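Local coordinates for protein cytochrome c-552 (Thiobacillus ferrooxidans, PDB 1H1O) that carries electrons in the periplasm as a diheme, high-potential c-type cytochrome of the c4 family, at residues M17-G21 and V32-A36; G37-Y42 and G129-R135; V111-I116 and N167-Q172. All blocks are in the same frame, centred on the assembly; numbering follows the deposited sequence.

Contact 1: residues M17-G21 and V32-A36; sequences MVCHG and VPRLA. With HEM (protoporphyrin IX containing Fe), chain D.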
loop_
_atom_site.group_PDB
_atom_site.type_symbol
_atom_site.label_atom_id
_atom_site.label_comp_id
_atom_site.label_asym_id
_atom_site.label_seq_id
_atom_site.Cartn_x
_atom_site.Cartn_y
_atom_site.Cartn_z
ATOM N N MET A 17 -1.149 6.562 -14.962
ATOM C CA MET A 17 -0.591 7.796 -14.469
ATOM C C MET A 17 -1.549 8.946 -14.294
ATOM O O MET A 17 -1.237 9.900 -13.591
ATOM C CB MET A 17 0.617 8.172 -15.327
ATOM C CG MET A 17 1.681 7.072 -15.266
ATOM S SD MET A 17 3.258 7.419 -16.058
ATOM C CE MET A 17 4.286 7.877 -14.637
ATOM N N VAL A 18 -2.722 8.873 -14.908
ATOM C CA VAL A 18 -3.675 9.953 -14.703
ATOM C C VAL A 18 -3.905 9.998 -13.195
ATOM O O VAL A 18 -3.868 11.054 -12.571
ATOM C CB VAL A 18 -5.020 9.686 -15.389
ATOM C CG1 VAL A 18 -6.009 10.754 -14.994
ATOM C CG2 VAL A 18 -4.848 9.657 -16.890
ATOM N N CYS A 19 -4.107 8.829 -12.606
ATOM C CA CYS A 19 -4.348 8.756 -11.171
ATOM C C CYS A 19 -3.133 8.524 -10.305
ATOM O O CYS A 19 -2.977 9.193 -9.282
ATOM C CB CYS A 19 -5.359 7.671 -10.877
ATOM S SG CYS A 19 -6.842 7.978 -11.757
ATOM N N HIS A 20 -2.286 7.576 -10.706
ATOM C CA HIS A 20 -1.093 7.237 -9.931
ATOM C C HIS A 20 0.021 8.243 -10.069
ATOM O O HIS A 20 1.129 8.045 -9.563
ATOM C CB HIS A 20 -0.597 5.846 -10.308
ATOM C CG HIS A 20 -1.516 4.756 -9.865
ATOM N ND1 HIS A 20 -1.603 4.351 -8.550
ATOM C CD2 HIS A 20 -2.443 4.042 -10.544
ATOM C CE1 HIS A 20 -2.549 3.434 -8.439
ATOM N NE2 HIS A 20 -3.075 3.228 -9.635
ATOM N N GLY A 21 -0.275 9.337 -10.751
ATOM C CA GLY A 21 0.723 10.361 -10.896
ATOM C C GLY A 21 1.852 9.941 -11.796
ATOM O O GLY A 21 1.850 8.860 -12.387
ATOM N N VAL A 32 -5.045 7.078 -3.560
ATOM C CA VAL A 32 -4.446 6.422 -4.717
ATOM C C VAL A 32 -3.014 6.205 -4.287
ATOM O O VAL A 32 -2.267 7.150 -4.070
ATOM C CB VAL A 32 -4.463 7.281 -5.984
ATOM C CG1 VAL A 32 -3.766 6.526 -7.108
ATOM C CG2 VAL A 32 -5.895 7.583 -6.395
ATOM N N PRO A 33 -2.613 4.945 -4.149
ATOM C CA PRO A 33 -1.250 4.648 -3.721
ATOM C C PRO A 33 -0.214 4.906 -4.775
ATOM O O PRO A 33 -0.481 4.804 -5.982
ATOM C CB PRO A 33 -1.326 3.176 -3.365
ATOM C CG PRO A 33 -2.228 2.655 -4.439
ATOM C CD PRO A 33 -3.331 3.714 -4.503
ATOM N N ARG A 34 0.974 5.254 -4.301
ATOM C CA ARG A 34 2.106 5.464 -5.176
ATOM C C ARG A 34 2.480 4.044 -5.576
ATOM O O ARG A 34 2.270 3.104 -4.810
ATOM C CB ARG A 34 3.232 6.150 -4.402
ATOM C CG ARG A 34 2.819 7.550 -3.965
ATOM C CD ARG A 34 3.868 8.237 -3.134
ATOM N NE ARG A 34 3.404 9.564 -2.747
ATOM C CZ ARG A 34 3.395 10.017 -1.500
ATOM N NH1 ARG A 34 3.826 9.237 -0.513
ATOM N NH2 ARG A 34 2.974 11.247 -1.242
ATOM N N LEU A 35 3.017 3.882 -6.775
ATOM C CA LEU A 35 3.377 2.562 -7.269
ATOM C C LEU A 35 4.861 2.386 -7.504
ATOM O O LEU A 35 5.347 1.254 -7.577
ATOM C CB LEU A 35 2.638 2.287 -8.574
ATOM C CG LEU A 35 1.126 2.474 -8.482
ATOM C CD1 LEU A 35 0.484 2.116 -9.829
ATOM C CD2 LEU A 35 0.587 1.602 -7.360
ATOM N N ALA A 36 5.566 3.504 -7.647
ATOM C CA ALA A 36 7.002 3.494 -7.891
ATOM C C ALA A 36 7.785 2.604 -6.909
ATOM O O ALA A 36 7.696 2.765 -5.689
ATOM C CB ALA A 36 7.542 4.920 -7.840
HETATM C CHA HEM D . -4.450 0.877 -6.540
HETATM C CHB HEM D . -2.234 -0.489 -10.574
HETATM C CHC HEM D . -4.846 2.718 -13.048
HETATM C CHD HEM D . -6.962 4.158 -9.042
HETATM C C1A HEM D . -3.600 0.204 -7.420
HETATM C C2A HEM D . -2.689 -0.865 -7.064
HETATM C C3A HEM D . -2.057 -1.249 -8.208
HETATM C C4A HEM D . -2.599 -0.405 -9.253
HETATM C CMA HEM D . -1.018 -2.319 -8.427
HETATM C CAA HEM D . -2.507 -1.425 -5.674
HETATM C CBA HEM D . -1.327 -0.774 -4.917
HETATM C CGA HEM D . -1.130 -1.242 -3.596
HETATM O O1A HEM D . -0.276 -0.582 -2.905
HETATM O O2A HEM D . -1.732 -2.217 -3.100
HETATM C C1B HEM D . -2.762 0.274 -11.597
HETATM C C2B HEM D . -2.374 0.111 -12.978
HETATM C C3B HEM D . -3.130 0.994 -13.689
HETATM C C4B HEM D . -3.944 1.712 -12.723
HETATM C CMB HEM D . -1.339 -0.893 -13.451
HETATM C CAB HEM D . -3.180 1.233 -15.177
HETATM C CBB HEM D . -3.621 0.003 -16.018
HETATM C C1C HEM D . -5.642 3.402 -12.181
HETATM C C2C HEM D . -6.573 4.438 -12.559
HETATM C C3C HEM D . -7.171 4.826 -11.404
HETATM C C4C HEM D . -6.603 4.054 -10.358
HETATM C CMC HEM D . -6.766 4.900 -13.978
HETATM C CAC HEM D . -8.269 5.878 -11.175
HETATM C CBC HEM D . -9.561 5.625 -12.008
HETATM C C1D HEM D . -6.462 3.396 -7.996
HETATM C C2D HEM D . -6.915 3.529 -6.626
HETATM C C3D HEM D . -6.231 2.593 -5.941
HETATM C C4D HEM D . -5.337 1.916 -6.879
HETATM C CMD HEM D . -7.963 4.514 -6.165
HETATM C CAD HEM D . -6.326 2.223 -4.500
HETATM C CBD HEM D . -7.684 1.349 -4.422
HETATM C CGD HEM D . -7.810 0.458 -3.348
HETATM O O1D HEM D . -7.773 0.908 -2.187
HETATM O O2D HEM D . -8.002 -0.778 -3.530
HETATM N NA HEM D . -3.535 0.474 -8.749
HETATM N NB HEM D . -3.722 1.256 -11.446
HETATM N NC HEM D . -5.673 3.183 -10.816
HETATM N ND HEM D . -5.507 2.421 -8.128
HETATM FE FE HEM D . -4.598 1.864 -9.778
#
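Metal coordination sets the geometry here: His-20 NE2 binds the heme iron (FE) at 2.0 Å, and Met-64 supplies the second axial ligand from elsewhere in the chain. The one hydrogen bond between the segments fixes the same ring at its other nitrogen, His-20 ND1 donating to the backbone O of Pro-33 at 2.8 Å. With one nitrogen on iron and the other on a carbonyl, the imidazole has its rotation about CB-CG restrained, and ND1 is held as the protonated donor. CH-pi contacts then enclose both faces of the ring. Leu-35 CD1 lies 3.3 Å from the centroid of the His-20 ring, almost on its normal, and Val-32 CG1 sits over the opposite face, 3.8 Å from that centroid. Apolar packing extends from there to the porphyrin: Val-32 CG1 also meets Cys-19 CB at 4.2 Å, while Pro-33 CD approaches heme CAD at 3.3 Å and Val-32 CG2 approaches heme CMD at 3.7 Å. Gly-21, with positive phi, is the first residue to leave the helical conformation. Arg-34, whose CA-to-CB bond points away from 17-21, forms a salt bridge with Asp-26. Cys-19 and His-20 are the last two residues of a Cys-X-X-Cys-His heme-attachment motif begun by Cys-16, and the proline carbonyl accepting from the proximal histidine is a hallmark of class I cytochromes c.

Contact 2: residues G37-Y42 and G129-R135; sequences GQHKSY and GAGPFPR. With HEM (protoporphyrin IX containing Fe), chain C.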
loop_
_atom_site.group_PDB
_atom_site.type_symbol
_atom_site.label_atom_id
_atom_site.label_comp_id
_atom_site.label_asym_id
_atom_site.label_seq_id
_atom_site.Cartn_x
_atom_site.Cartn_y
_atom_site.Cartn_z
ATOM N N GLY A 37 8.540 1.660 -7.452
ATOM C CA GLY A 37 9.344 0.802 -6.604
ATOM C C GLY A 37 8.617 -0.304 -5.871
ATOM O O GLY A 37 9.244 -1.061 -5.129
ATOM N N GLN A 38 7.304 -0.410 -6.054
ATOM C CA GLN A 38 6.558 -1.469 -5.388
ATOM C C GLN A 38 7.082 -2.758 -6.019
ATOM O O GLN A 38 7.435 -2.776 -7.201
ATOM C CB GLN A 38 5.060 -1.313 -5.640
ATOM C CG GLN A 38 4.179 -2.224 -4.789
ATOM C CD GLN A 38 4.540 -2.153 -3.305
ATOM O OE1 GLN A 38 5.347 -2.944 -2.817
ATOM N NE2 GLN A 38 3.967 -1.180 -2.593
ATOM N N HIS A 39 7.146 -3.832 -5.244
ATOM C CA HIS A 39 7.666 -5.089 -5.766
ATOM C C HIS A 39 6.782 -5.694 -6.848
ATOM O O HIS A 39 5.551 -5.647 -6.772
ATOM C CB HIS A 39 7.877 -6.069 -4.615
ATOM C CG HIS A 39 8.727 -5.508 -3.522
ATOM N ND1 HIS A 39 10.019 -5.082 -3.735
ATOM C CD2 HIS A 39 8.447 -5.234 -2.225
ATOM C CE1 HIS A 39 10.498 -4.564 -2.618
ATOM N NE2 HIS A 39 9.564 -4.643 -1.687
ATOM N N LYS A 40 7.434 -6.246 -7.867
ATOM C CA LYS A 40 6.758 -6.844 -9.007
ATOM C C LYS A 40 5.653 -7.814 -8.610
ATOM O O LYS A 40 4.491 -7.628 -8.961
ATOM C CB LYS A 40 7.782 -7.548 -9.909
ATOM C CG LYS A 40 8.756 -6.586 -10.599
ATOM C CD LYS A 40 9.722 -7.299 -11.547
ATOM C CE LYS A 40 10.884 -7.962 -10.807
ATOM N NZ LYS A 40 11.792 -6.946 -10.202
ATOM N N SER A 41 6.021 -8.856 -7.878
ATOM C CA SER A 41 5.051 -9.850 -7.453
ATOM C C SER A 41 3.875 -9.208 -6.742
ATOM O O SER A 41 2.745 -9.653 -6.889
ATOM C CB SER A 41 5.713 -10.860 -6.525
ATOM O OG SER A 41 6.487 -10.171 -5.557
ATOM N N TYR A 42 4.128 -8.172 -5.959
ATOM C CA TYR A 42 3.023 -7.542 -5.265
ATOM C C TYR A 42 2.090 -6.844 -6.260
ATOM O O TYR A 42 0.872 -7.080 -6.263
ATOM C CB TYR A 42 3.513 -6.519 -4.247
ATOM C CG TYR A 42 2.347 -5.871 -3.546
ATOM C CD1 TYR A 42 1.651 -6.553 -2.555
ATOM C CD2 TYR A 42 1.910 -4.595 -3.902
ATOM C CE1 TYR A 42 0.558 -5.992 -1.936
ATOM C CE2 TYR A 42 0.813 -4.016 -3.279
ATOM C CZ TYR A 42 0.142 -4.723 -2.294
ATOM O OH TYR A 42 -0.921 -4.171 -1.627
ATOM N N GLY A 129 9.539 -3.813 2.325
ATOM C CA GLY A 129 8.811 -4.960 1.833
ATOM C C GLY A 129 9.710 -5.909 1.074
ATOM O O GLY A 129 10.927 -5.770 1.091
ATOM N N ALA A 130 9.106 -6.886 0.413
ATOM C CA ALA A 130 9.843 -7.866 -0.360
ATOM C C ALA A 130 8.843 -8.763 -1.058
ATOM O O ALA A 130 7.959 -9.334 -0.420
ATOM C CB ALA A 130 10.743 -8.703 0.557
ATOM N N GLY A 131 8.985 -8.876 -2.372
ATOM C CA GLY A 131 8.099 -9.726 -3.138
ATOM C C GLY A 131 6.629 -9.476 -2.857
ATOM O O GLY A 131 6.143 -8.352 -3.019
ATOM N N PRO A 132 5.903 -10.510 -2.406
ATOM C CA PRO A 132 4.476 -10.409 -2.108
ATOM C C PRO A 132 4.190 -9.530 -0.892
ATOM O O PRO A 132 3.037 -9.167 -0.642
ATOM C CB PRO A 132 4.073 -11.863 -1.919
ATOM C CG PRO A 132 5.274 -12.417 -1.207
ATOM C CD PRO A 132 6.449 -11.799 -1.939
ATOM N N PHE A 133 5.236 -9.199 -0.136
ATOM C CA PHE A 133 5.082 -8.322 1.023
ATOM C C PHE A 133 5.419 -6.945 0.481
ATOM O O PHE A 133 6.573 -6.653 0.189
ATOM C CB PHE A 133 6.041 -8.713 2.151
ATOM C CG PHE A 133 5.801 -10.094 2.685
ATOM C CD1 PHE A 133 6.512 -11.181 2.185
ATOM C CD2 PHE A 133 4.816 -10.318 3.644
ATOM C CE1 PHE A 133 6.244 -12.479 2.631
ATOM C CE2 PHE A 133 4.536 -11.600 4.095
ATOM C CZ PHE A 133 5.252 -12.688 3.589
ATOM N N PRO A 134 4.404 -6.079 0.333
ATOM C CA PRO A 134 4.545 -4.724 -0.192
ATOM C C PRO A 134 5.387 -3.741 0.578
ATOM O O PRO A 134 5.473 -3.776 1.809
ATOM C CB PRO A 134 3.094 -4.248 -0.310
ATOM C CG PRO A 134 2.491 -4.856 0.848
ATOM C CD PRO A 134 3.027 -6.286 0.796
ATOM N N ARG A 135 6.012 -2.855 -0.185
ATOM C CA ARG A 135 6.811 -1.796 0.383
ATOM C C ARG A 135 5.750 -0.878 0.958
ATOM O O ARG A 135 4.688 -0.706 0.362
ATOM C CB ARG A 135 7.569 -1.060 -0.715
ATOM C CG ARG A 135 8.207 0.220 -0.244
ATOM C CD ARG A 135 8.620 1.085 -1.411
ATOM N NE ARG A 135 9.374 2.259 -0.974
ATOM C CZ ARG A 135 10.702 2.327 -0.960
ATOM N NH1 ARG A 135 11.430 1.287 -1.359
ATOM N NH2 ARG A 135 11.301 3.439 -0.558
HETATM C CHA HEM C . -0.075 -5.307 3.123
HETATM C CHB HEM C . 0.309 -2.567 7.029
HETATM C CHC HEM C . 2.108 -6.348 9.413
HETATM C CHD HEM C . 1.767 -9.036 5.505
HETATM C C1A HEM C . -0.133 -4.209 3.981
HETATM C C2A HEM C . -0.645 -2.903 3.626
HETATM C C3A HEM C . -0.535 -2.114 4.716
HETATM C C4A HEM C . 0.045 -2.969 5.749
HETATM C CMA HEM C . -0.917 -0.675 4.900
HETATM C CAA HEM C . -1.193 -2.548 2.288
HETATM C CBA HEM C . -0.126 -2.128 1.288
HETATM C CGA HEM C . -0.624 -1.619 0.097
HETATM O O1A HEM C . 0.245 -1.113 -0.671
HETATM O O2A HEM C . -1.815 -1.661 -0.229
HETATM C C1B HEM C . 0.834 -3.379 8.016
HETATM C C2B HEM C . 1.057 -2.930 9.365
HETATM C C3B HEM C . 1.532 -4.012 10.035
HETATM C C4B HEM C . 1.637 -5.087 9.095
HETATM C CMB HEM C . 0.756 -1.528 9.846
HETATM C CAB HEM C . 1.890 -4.171 11.471
HETATM C CBB HEM C . 0.763 -3.726 12.454
HETATM C C1C HEM C . 2.192 -7.402 8.569
HETATM C C2C HEM C . 2.677 -8.713 8.928
HETATM C C3C HEM C . 2.546 -9.457 7.803
HETATM C C4C HEM C . 2.027 -8.617 6.789
HETATM C CMC HEM C . 3.180 -9.069 10.313
HETATM C CAC HEM C . 2.859 -10.950 7.555
HETATM C CBC HEM C . 2.188 -11.905 8.594
HETATM C C1D HEM C . 1.235 -8.260 4.494
HETATM C C2D HEM C . 0.957 -8.759 3.153
HETATM C C3D HEM C . 0.436 -7.723 2.496
HETATM C C4D HEM C . 0.403 -6.574 3.431
HETATM C CMD HEM C . 1.216 -10.164 2.698
HETATM C CAD HEM C . -0.065 -7.652 1.075
HETATM C CBD HEM C . -1.516 -8.306 0.988
HETATM C CGD HEM C . -1.909 -8.622 -0.334
HETATM O O1D HEM C . -1.350 -9.590 -0.963
HETATM O O2D HEM C . -2.816 -7.960 -0.904
HETATM N NA HEM C . 0.282 -4.239 5.266
HETATM N NB HEM C . 1.189 -4.708 7.857
HETATM N NC HEM C . 1.802 -7.359 7.242
HETATM N ND HEM C . 0.892 -6.927 4.637
HETATM FE FE HEM C . 1.065 -5.812 6.255
#
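Gly-129 begins the segment beside the His-39 imidazole, whose NE2 comes within 3.0 Å of Gly-129 C but is hydrogen-bonded to Gln-128 O. Ala-130 starts a type II' turn that closes at Phe-133; its CA and the N of Gly-131 lie over one face of the His-39 ring. Gly-131, at positive phi, brings its O to 3.4 Å from Tyr-42 CB. Pro-132 O follows at the Tyr-42 ring edge, 3.5 Å from CD1. Phe-133 places ring atom CD2 3.7 Å from CMD of the second heme. Pro-134 lays CB over the Tyr-42 ring face, 3.4 Å from the centroid, a CH-pi contact; Tyr-42 OH hydrogen-bonds a propionate oxygen of the first heme and lies 3.0 Å from O2A of the second. Arg-135 has its backbone gripped by one amide: its N donates to Gln-38 OE1 (2.7 Å), and Gln-38 NE2 donates to its O (3.1 Å). The two cytochrome c domains are thus joined here by neutral side-chain-to-backbone bonds and proline-aromatic packing, not a salt bridge.

Contact 3: residues V111-I116 and N167-Q172; sequences VTNEQI and NITVAQ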
loop_
_atom_site.group_PDB
_atom_site.type_symbol
_atom_site.label_atom_id
_atom_site.label_comp_id
_atom_site.label_asym_id
_atom_site.label_seq_id
_atom_site.Cartn_x
_atom_site.Cartn_y
_atom_site.Cartn_z
ATOM N N VAL A 111 3.146 -3.913 19.407
ATOM C CA VAL A 111 2.674 -3.618 20.761
ATOM C C VAL A 111 2.170 -4.934 21.344
ATOM O O VAL A 111 1.068 -5.380 21.050
ATOM C CB VAL A 111 1.531 -2.603 20.772
ATOM C CG1 VAL A 111 1.110 -2.341 22.203
ATOM C CG2 VAL A 111 1.973 -1.307 20.106
ATOM N N THR A 112 3.003 -5.544 22.172
ATOM C CA THR A 112 2.685 -6.825 22.775
ATOM C C THR A 112 1.341 -6.981 23.466
ATOM O O THR A 112 0.543 -7.833 23.069
ATOM C CB THR A 112 3.773 -7.238 23.762
ATOM O OG1 THR A 112 5.040 -7.231 23.094
ATOM C CG2 THR A 112 3.496 -8.627 24.283
ATOM N N ASN A 113 1.086 -6.181 24.497
ATOM C CA ASN A 113 -0.172 -6.317 25.234
ATOM C C ASN A 113 -1.411 -6.041 24.403
ATOM O O ASN A 113 -2.521 -6.411 24.786
ATOM C CB ASN A 113 -0.166 -5.433 26.492
ATOM C CG ASN A 113 0.126 -3.980 26.190
ATOM O OD1 ASN A 113 0.710 -3.269 27.013
ATOM N ND2 ASN A 113 -0.284 -3.525 25.013
ATOM N N GLU A 114 -1.227 -5.401 23.256
ATOM C CA GLU A 114 -2.351 -5.096 22.385
ATOM C C GLU A 114 -2.386 -6.107 21.254
ATOM O O GLU A 114 -3.261 -6.069 20.380
ATOM C CB GLU A 114 -2.210 -3.682 21.830
ATOM C CG GLU A 114 -3.357 -2.778 22.223
ATOM C CD GLU A 114 -3.149 -1.347 21.785
ATOM O OE1 GLU A 114 -2.430 -0.609 22.490
ATOM O OE2 GLU A 114 -3.700 -0.970 20.728
ATOM N N GLN A 115 -1.422 -7.018 21.296
ATOM C CA GLN A 115 -1.285 -8.067 20.304
ATOM C C GLN A 115 -1.172 -7.534 18.884
ATOM O O GLN A 115 -1.755 -8.071 17.946
ATOM C CB GLN A 115 -2.439 -9.057 20.438
ATOM C CG GLN A 115 -2.340 -9.872 21.727
ATOM C CD GLN A 115 -3.558 -10.719 21.989
ATOM O OE1 GLN A 115 -4.020 -11.453 21.116
ATOM N NE2 GLN A 115 -4.086 -10.630 23.202
ATOM N N ILE A 116 -0.405 -6.458 18.745
ATOM C CA ILE A 116 -0.146 -5.855 17.448
ATOM C C ILE A 116 1.235 -6.337 17.037
ATOM O O ILE A 116 2.230 -6.016 17.686
ATOM C CB ILE A 116 -0.143 -4.331 17.542
ATOM C CG1 ILE A 116 -1.527 -3.854 17.983
ATOM C CG2 ILE A 116 0.219 -3.723 16.185
ATOM C CD1 ILE A 116 -1.662 -2.344 18.070
ATOM N N ASN A 167 -6.459 -5.821 15.817
ATOM C CA ASN A 167 -6.374 -4.978 16.997
ATOM C C ASN A 167 -5.862 -3.564 16.796
ATOM O O ASN A 167 -5.769 -2.808 17.752
ATOM C CB ASN A 167 -5.501 -5.664 18.043
ATOM C CG ASN A 167 -5.968 -7.051 18.343
ATOM O OD1 ASN A 167 -5.172 -7.983 18.407
ATOM N ND2 ASN A 167 -7.265 -7.204 18.526
ATOM N N ILE A 168 -5.532 -3.193 15.573
ATOM C CA ILE A 168 -5.037 -1.848 15.354
ATOM C C ILE A 168 -6.168 -0.843 15.469
ATOM O O ILE A 168 -7.220 -1.004 14.850
ATOM C CB ILE A 168 -4.384 -1.710 13.968
ATOM C CG1 ILE A 168 -3.303 -2.782 13.799
ATOM C CG2 ILE A 168 -3.760 -0.320 13.822
ATOM C CD1 ILE A 168 -2.775 -2.909 12.366
ATOM N N THR A 169 -5.957 0.186 16.279
ATOM C CA THR A 169 -6.961 1.232 16.434
ATOM C C THR A 169 -6.702 2.301 15.358
ATOM O O THR A 169 -5.626 2.345 14.738
ATOM C CB THR A 169 -6.854 1.935 17.794
ATOM O OG1 THR A 169 -5.592 2.614 17.853
ATOM C CG2 THR A 169 -6.953 0.932 18.959
ATOM N N VAL A 170 -7.694 3.161 15.148
ATOM C CA VAL A 170 -7.584 4.240 14.175
ATOM C C VAL A 170 -6.386 5.110 14.537
ATOM O O VAL A 170 -5.621 5.518 13.669
ATOM C CB VAL A 170 -8.848 5.119 14.172
ATOM C CG1 VAL A 170 -8.629 6.328 13.287
ATOM C CG2 VAL A 170 -10.040 4.317 13.677
ATOM N N ALA A 171 -6.223 5.379 15.828
ATOM C CA ALA A 171 -5.115 6.196 16.290
ATOM C C ALA A 171 -3.756 5.608 15.880
ATOM O O ALA A 171 -2.891 6.335 15.388
ATOM C CB ALA A 171 -5.186 6.355 17.785
ATOM N N GLN A 172 -3.568 4.304 16.083
ATOM C CA GLN A 172 -2.316 3.647 15.726
ATOM C C GLN A 172 -2.152 3.586 14.207
ATOM O O GLN A 172 -1.035 3.713 13.692
ATOM C CB GLN A 172 -2.270 2.239 16.319
ATOM C CG GLN A 172 -2.277 2.223 17.847
ATOM C CD GLN A 172 -2.620 0.852 18.428
ATOM O OE1 GLN A 172 -3.369 0.077 17.829
ATOM N NE2 GLN A 172 -2.087 0.560 19.614
HETATM O O HOH W 1 -3.902 -6.982 15.684
#
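A very short hydrogen bond, Gln-172 NE2 to Glu-114 OE2 at 2.5 Å, is the striking feature of this contact. The same glutamine works at the start of its own helix: Thr-169, the N-cap, accepts from Gln-172 N through OG1 (3.2 Å), and Gln-172 OE1 accepts from Thr-169 N (3.0 Å), a reciprocal capping box. One amide group therefore caps the helix with its oxygen and reaches Glu-114 with its nitrogen. Glu-114 is presented by a compact loop in which Val-111 N donates to Ile-116 O and Ile-116 N to Val-111 O, both at 2.9 Å, Gln-115 and Ile-116 together facing Val-111 as a G1 bulge; Gln-115 takes the left-handed conformation at its first position. Glu-114 O packs on Asn-167 CB at 3.3 Å, and a water accepts from Asn-167 N (2.8 Å) while donating weakly to Gln-115 O (3.3 Å). Toward the heme, Ile-116 CG2 meets Ile-168 CG1 at 4.4 Å, and both isoleucines touch the second heme. The contact ties the loop between helices 100-109 and 120-123 to the turn from helix 159-165 into the C-terminal helix 170-182, in a domain without strands.

Contacts 1 and 2 adjoin in sequence at Ala-36 and Gly-37, their centres 15 Å apart: the chain that holds the axial histidine of the first heme runs straight on into the junction with the second domain. Pro-134 O in contact 2 accepts from His-123 ND1, just as Pro-33 O does from His-20 ND1 in contact 1, so the two axial histidines are held by the same kind of proline-carbonyl bond. Tyr-42 belongs to both heme pockets. Contact 3 lies wholly in the second domain, against the second heme; its centre is 24 Å from that of contact 2 and 29 Å from that of contact 1, on the opposite side of the chain's centre from contact 1.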